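Local coordinates for protein serpin (Taeniopygia guttata, PDB 5HGC) that probably inhibits serine-type endopeptidases as a member of the serpin family, and binds the steroid cortisol, at residues F18-E29 with I284-G292. Residues are numbered along the deposited sequence; the frame is centred on the assembly and turned at random. Where two conformers were deposited one is given.
Sequences FAFQFFREVTQE and ISNTLRKMG
The ring of Phe22 carries the apolar patch where helix 12-29 meets the short helix 285-290, the segment axes passing 10.1 Å apart at 120°. Methyl CG2 of Thr287 sits over one ring face, 3.9 Å from the centroid of Phe22, in a CH-pi contact, while methyls of Ile284 (CG2) and Leu288 (CD2) meet the same ring at its edge. The ring reaches all three because chi1 (-172°) sets CG opposite the backbone nitrogen of Phe22. Leu288 CD2 also reaches the edge of Phe18, 3.9 Å from CE1 of that ring. Were an alanine to replace Phe22, the methyls of Thr287, Ile284 and Leu288 would probably lose the surface they share, with a gap opening between the helices.

Met291, long and flexible, suits the junction of the two rings: SD makes oblique Met-aromatic contacts with Phe18 and Phe22, 5.1 and 5.3 Å from their centroids. Its chain bends at chi3 (69°), bringing CE beside Phe18 and the amide oxygen of Gln21. Gly292 then takes the positive phi of a Schellman motif, where a CB would jam against the preceding carbonyl oxygen.

Among polar groups, Thr287 OG1 may give a weak hydrogen bond to OE1 of the poorly ordered Glu29 (3.4 Å). Glu25 OE1 rests against the aliphatic CD of Lys290, whose NZ remains beyond salt-bridge distance of both glutamates.

Tyr37 meets Phe22, and Ile284 is backbone-bonded to Val317. Helix 12-29 is thus joined to the short helix following strand 265-283 mainly by buried aromatic and methyl packing plus partly exposed Met291; the charged ends probably add little.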
loop_
_atom_site.group_PDB
_atom_site.type_symbol
_atom_site.label_atom_id
_atom_site.label_comp_id
_atom_site.label_asym_id
_atom_site.label_seq_id
_atom_site.Cartn_x
_atom_site.Cartn_y
_atom_site.Cartn_z
ATOM N N PHE A 18 7.870 -5.732 -6.819
ATOM C CA PHE A 18 6.467 -5.761 -7.220
ATOM C C PHE A 18 5.864 -4.377 -6.946
ATOM O O PHE A 18 5.164 -3.819 -7.811
ATOM C CB PHE A 18 5.640 -6.913 -6.511
ATOM C CG PHE A 18 4.142 -6.752 -6.669
ATOM C CD1 PHE A 18 3.517 -7.050 -7.893
ATOM C CD2 PHE A 18 3.385 -6.190 -5.658
ATOM C CE1 PHE A 18 2.153 -6.810 -8.087
ATOM C CE2 PHE A 18 2.011 -5.953 -5.831
ATOM C CZ PHE A 18 1.385 -6.266 -7.051
ATOM N N ALA A 19 6.151 -3.836 -5.752
ATOM C CA ALA A 19 5.583 -2.582 -5.301
ATOM C C ALA A 19 5.859 -1.510 -6.327
ATOM O O ALA A 19 4.931 -0.764 -6.708
ATOM C CB ALA A 19 6.167 -2.154 -3.945
ATOM N N PHE A 20 7.115 -1.422 -6.775
ATOM C CA PHE A 20 7.430 -0.398 -7.761
ATOM C C PHE A 20 7.061 -0.668 -9.245
ATOM O O PHE A 20 6.687 0.293 -9.951
ATOM C CB PHE A 20 8.828 0.197 -7.518
ATOM C CG PHE A 20 8.946 0.817 -6.152
ATOM C CD1 PHE A 20 8.283 2.014 -5.861
ATOM C CD2 PHE A 20 9.617 0.154 -5.130
ATOM C CE1 PHE A 20 8.326 2.552 -4.575
ATOM C CE2 PHE A 20 9.657 0.688 -3.843
ATOM C CZ PHE A 20 9.018 1.886 -3.559
ATOM N N GLN A 21 7.078 -1.928 -9.719
ATOM C CA GLN A 21 6.490 -2.148 -11.072
ATOM C C GLN A 21 5.039 -1.757 -11.098
ATOM O O GLN A 21 4.562 -1.167 -12.075
ATOM C CB GLN A 21 6.567 -3.574 -11.571
ATOM C CG GLN A 21 7.956 -4.130 -11.614
ATOM C CD GLN A 21 7.938 -5.632 -11.683
ATOM O OE1 GLN A 21 7.050 -6.221 -12.352
ATOM N NE2 GLN A 21 8.917 -6.276 -10.989
ATOM N N PHE A 22 4.333 -2.096 -10.025
ATOM C CA PHE A 22 2.933 -1.795 -9.969
ATOM C C PHE A 22 2.769 -0.298 -10.119
ATOM O O PHE A 22 1.934 0.138 -10.956
ATOM C CB PHE A 22 2.297 -2.305 -8.674
ATOM C CG PHE A 22 0.803 -2.179 -8.653
ATOM C CD1 PHE A 22 0.193 -0.991 -8.288
ATOM C CD2 PHE A 22 -0.011 -3.279 -8.980
ATOM C CE1 PHE A 22 -1.203 -0.883 -8.281
ATOM C CE2 PHE A 22 -1.400 -3.184 -8.951
ATOM C CZ PHE A 22 -2.005 -1.978 -8.626
ATOM N N PHE A 23 3.545 0.459 -9.308
ATOM C CA PHE A 23 3.582 1.927 -9.341
ATOM C C PHE A 23 3.849 2.508 -10.742
ATOM O O PHE A 23 3.092 3.403 -11.174
ATOM C CB PHE A 23 4.645 2.487 -8.381
ATOM C CG PHE A 23 4.607 3.986 -8.250
ATOM C CD1 PHE A 23 3.468 4.639 -7.760
ATOM C CD2 PHE A 23 5.676 4.761 -8.656
ATOM C CE1 PHE A 23 3.408 6.030 -7.612
ATOM C CE2 PHE A 23 5.613 6.164 -8.526
ATOM C CZ PHE A 23 4.483 6.796 -7.993
ATOM N N ARG A 24 4.900 2.002 -11.429
ATOM C CA ARG A 24 5.236 2.428 -12.809
ATOM C C ARG A 24 4.057 2.259 -13.745
ATOM O O ARG A 24 3.712 3.211 -14.441
ATOM C CB ARG A 24 6.575 1.838 -13.354
ATOM C CG ARG A 24 7.773 2.238 -12.460
ATOM C CD ARG A 24 9.153 1.993 -13.019
ATOM N NE ARG A 24 9.528 0.579 -13.121
ATOM C CZ ARG A 24 9.907 -0.212 -12.104
ATOM N NH1 ARG A 24 9.941 0.235 -10.853
ATOM N NH2 ARG A 24 10.238 -1.479 -12.337
ATOM N N GLU A 25 3.401 1.088 -13.675
ATOM C CA GLU A 25 2.209 0.736 -14.471
ATOM C C GLU A 25 1.039 1.644 -14.248
ATOM O O GLU A 25 0.447 2.141 -15.204
ATOM C CB GLU A 25 1.737 -0.704 -14.211
ATOM C CG GLU A 25 2.512 -1.810 -14.917
ATOM C CD GLU A 25 2.539 -1.701 -16.460
ATOM O OE1 GLU A 25 1.684 -1.000 -17.109
ATOM O OE2 GLU A 25 3.446 -2.365 -17.018
ATOM N N VAL A 26 0.699 1.870 -12.987
ATOM C CA VAL A 26 -0.497 2.633 -12.644
ATOM C C VAL A 26 -0.376 4.131 -12.981
ATOM O O VAL A 26 -1.367 4.760 -13.341
ATOM C CB VAL A 26 -0.956 2.340 -11.183
ATOM C CG1 VAL A 26 0.003 2.916 -10.142
ATOM C CG2 VAL A 26 -2.396 2.789 -10.945
ATOM N N THR A 27 0.836 4.684 -12.882
ATOM C CA THR A 27 1.073 6.108 -13.208
ATOM C C THR A 27 1.009 6.379 -14.738
ATOM O O THR A 27 0.571 7.452 -15.155
ATOM C CB THR A 27 2.372 6.675 -12.576
ATOM O OG1 THR A 27 3.488 5.839 -12.924
ATOM C CG2 THR A 27 2.234 6.737 -11.073
ATOM N N GLN A 28 1.436 5.410 -15.554
ATOM C CA GLN A 28 1.056 5.378 -16.985
ATOM C C GLN A 28 -0.458 5.408 -17.283
ATOM O O GLN A 28 -0.922 6.365 -17.888
ATOM C CB GLN A 28 1.654 4.198 -17.669
ATOM C CG GLN A 28 3.141 4.290 -17.747
ATOM C CD GLN A 28 3.645 3.143 -18.566
ATOM O OE1 GLN A 28 4.136 2.149 -18.023
ATOM N NE2 GLN A 28 3.453 3.232 -19.889
ATOM N N GLU A 29 -1.229 4.405 -16.857
ATOM C CA GLU A 29 -2.661 4.432 -17.109
ATOM C C GLU A 29 -3.429 5.641 -16.499
ATOM O O GLU A 29 -4.606 5.837 -16.828
ATOM C CB GLU A 29 -3.341 3.056 -16.849
ATOM C CG GLU A 29 -3.801 2.748 -15.411
ATOM C CD GLU A 29 -3.849 1.234 -15.045
ATOM O OE1 GLU A 29 -2.942 0.432 -15.424
ATOM O OE2 GLU A 29 -4.799 0.827 -14.333
ATOM N N ILE A 284 -7.997 -3.788 -9.997
ATOM C CA ILE A 284 -6.571 -3.877 -10.376
ATOM C C ILE A 284 -6.181 -4.987 -11.372
ATOM O O ILE A 284 -4.983 -5.228 -11.600
ATOM C CB ILE A 284 -5.656 -3.943 -9.121
ATOM C CG1 ILE A 284 -6.054 -5.091 -8.175
ATOM C CG2 ILE A 284 -5.625 -2.601 -8.367
ATOM C CD1 ILE A 284 -4.964 -5.431 -7.150
ATOM N N SER A 285 -7.192 -5.643 -11.955
ATOM C CA SER A 285 -7.031 -6.678 -12.978
ATOM C C SER A 285 -6.115 -6.320 -14.139
ATOM O O SER A 285 -5.177 -7.081 -14.392
ATOM C CB SER A 285 -8.383 -7.052 -13.559
ATOM O OG SER A 285 -9.085 -7.844 -12.643
ATOM N N ASN A 286 -6.381 -5.202 -14.847
ATOM C CA ASN A 286 -5.592 -4.828 -16.035
ATOM C C ASN A 286 -4.148 -4.742 -15.684
ATOM O O ASN A 286 -3.281 -5.213 -16.462
ATOM C CB ASN A 286 -5.893 -3.424 -16.548
ATOM C CG ASN A 286 -7.319 -3.215 -16.898
ATOM O OD1 ASN A 286 -8.127 -4.149 -16.940
ATOM N ND2 ASN A 286 -7.655 -1.958 -17.143
ATOM N N THR A 287 -3.912 -4.085 -14.528
ATOM C CA THR A 287 -2.590 -3.728 -14.068
ATOM C C THR A 287 -1.867 -5.033 -13.858
ATOM O O THR A 287 -0.763 -5.208 -14.373
ATOM C CB THR A 287 -2.643 -2.900 -12.774
ATOM O OG1 THR A 287 -3.564 -1.811 -12.927
ATOM C CG2 THR A 287 -1.272 -2.374 -12.435
ATOM N N LEU A 288 -2.519 -5.978 -13.170
ATOM C CA LEU A 288 -1.901 -7.271 -12.926
ATOM C C LEU A 288 -1.787 -8.103 -14.204
ATOM O O LEU A 288 -0.812 -8.849 -14.356
ATOM C CB LEU A 288 -2.605 -8.033 -11.791
ATOM C CG LEU A 288 -2.720 -7.237 -10.484
ATOM C CD1 LEU A 288 -3.664 -7.990 -9.597
ATOM C CD2 LEU A 288 -1.407 -6.942 -9.758
ATOM N N ARG A 289 -2.767 -7.994 -15.111
ATOM C CA ARG A 289 -2.655 -8.644 -16.440
ATOM C C ARG A 289 -1.376 -8.162 -17.134
ATOM O O ARG A 289 -0.522 -8.989 -17.524
ATOM C CB ARG A 289 -3.877 -8.401 -17.310
ATOM C CG ARG A 289 -4.975 -9.438 -17.187
ATOM C CD ARG A 289 -6.104 -9.176 -18.191
ATOM N NE ARG A 289 -6.926 -7.990 -17.860
ATOM C CZ ARG A 289 -8.114 -8.003 -17.230
ATOM N NH1 ARG A 289 -8.756 -6.845 -16.988
ATOM N NH2 ARG A 289 -8.670 -9.160 -16.839
ATOM N N LYS A 290 -1.212 -6.829 -17.199
ATOM C CA LYS A 290 -0.008 -6.213 -17.745
ATOM C C LYS A 290 1.223 -6.683 -17.004
ATOM O O LYS A 290 2.287 -6.714 -17.591
ATOM C CB LYS A 290 -0.078 -4.691 -17.741
ATOM C CG LYS A 290 -0.943 -4.136 -18.835
ATOM C CD LYS A 290 -1.499 -2.759 -18.492
ATOM C CE LYS A 290 -2.610 -2.378 -19.476
ATOM N NZ LYS A 290 -3.722 -1.541 -18.919
ATOM N N MET A 291 1.122 -7.062 -15.731
ATOM C CA MET A 291 2.334 -7.543 -15.040
ATOM C C MET A 291 2.586 -9.023 -15.193
ATOM O O MET A 291 3.537 -9.571 -14.601
ATOM C CB MET A 291 2.340 -7.140 -13.600
ATOM C CG MET A 291 2.518 -5.646 -13.486
ATOM S SD MET A 291 2.243 -5.165 -11.793
ATOM C CE MET A 291 3.724 -5.934 -11.058
ATOM N N GLY A 292 1.741 -9.657 -16.003
ATOM C CA GLY A 292 1.897 -11.062 -16.347
ATOM C C GLY A 292 1.007 -12.023 -15.572
ATOM O O GLY A 292 1.267 -13.238 -15.583
#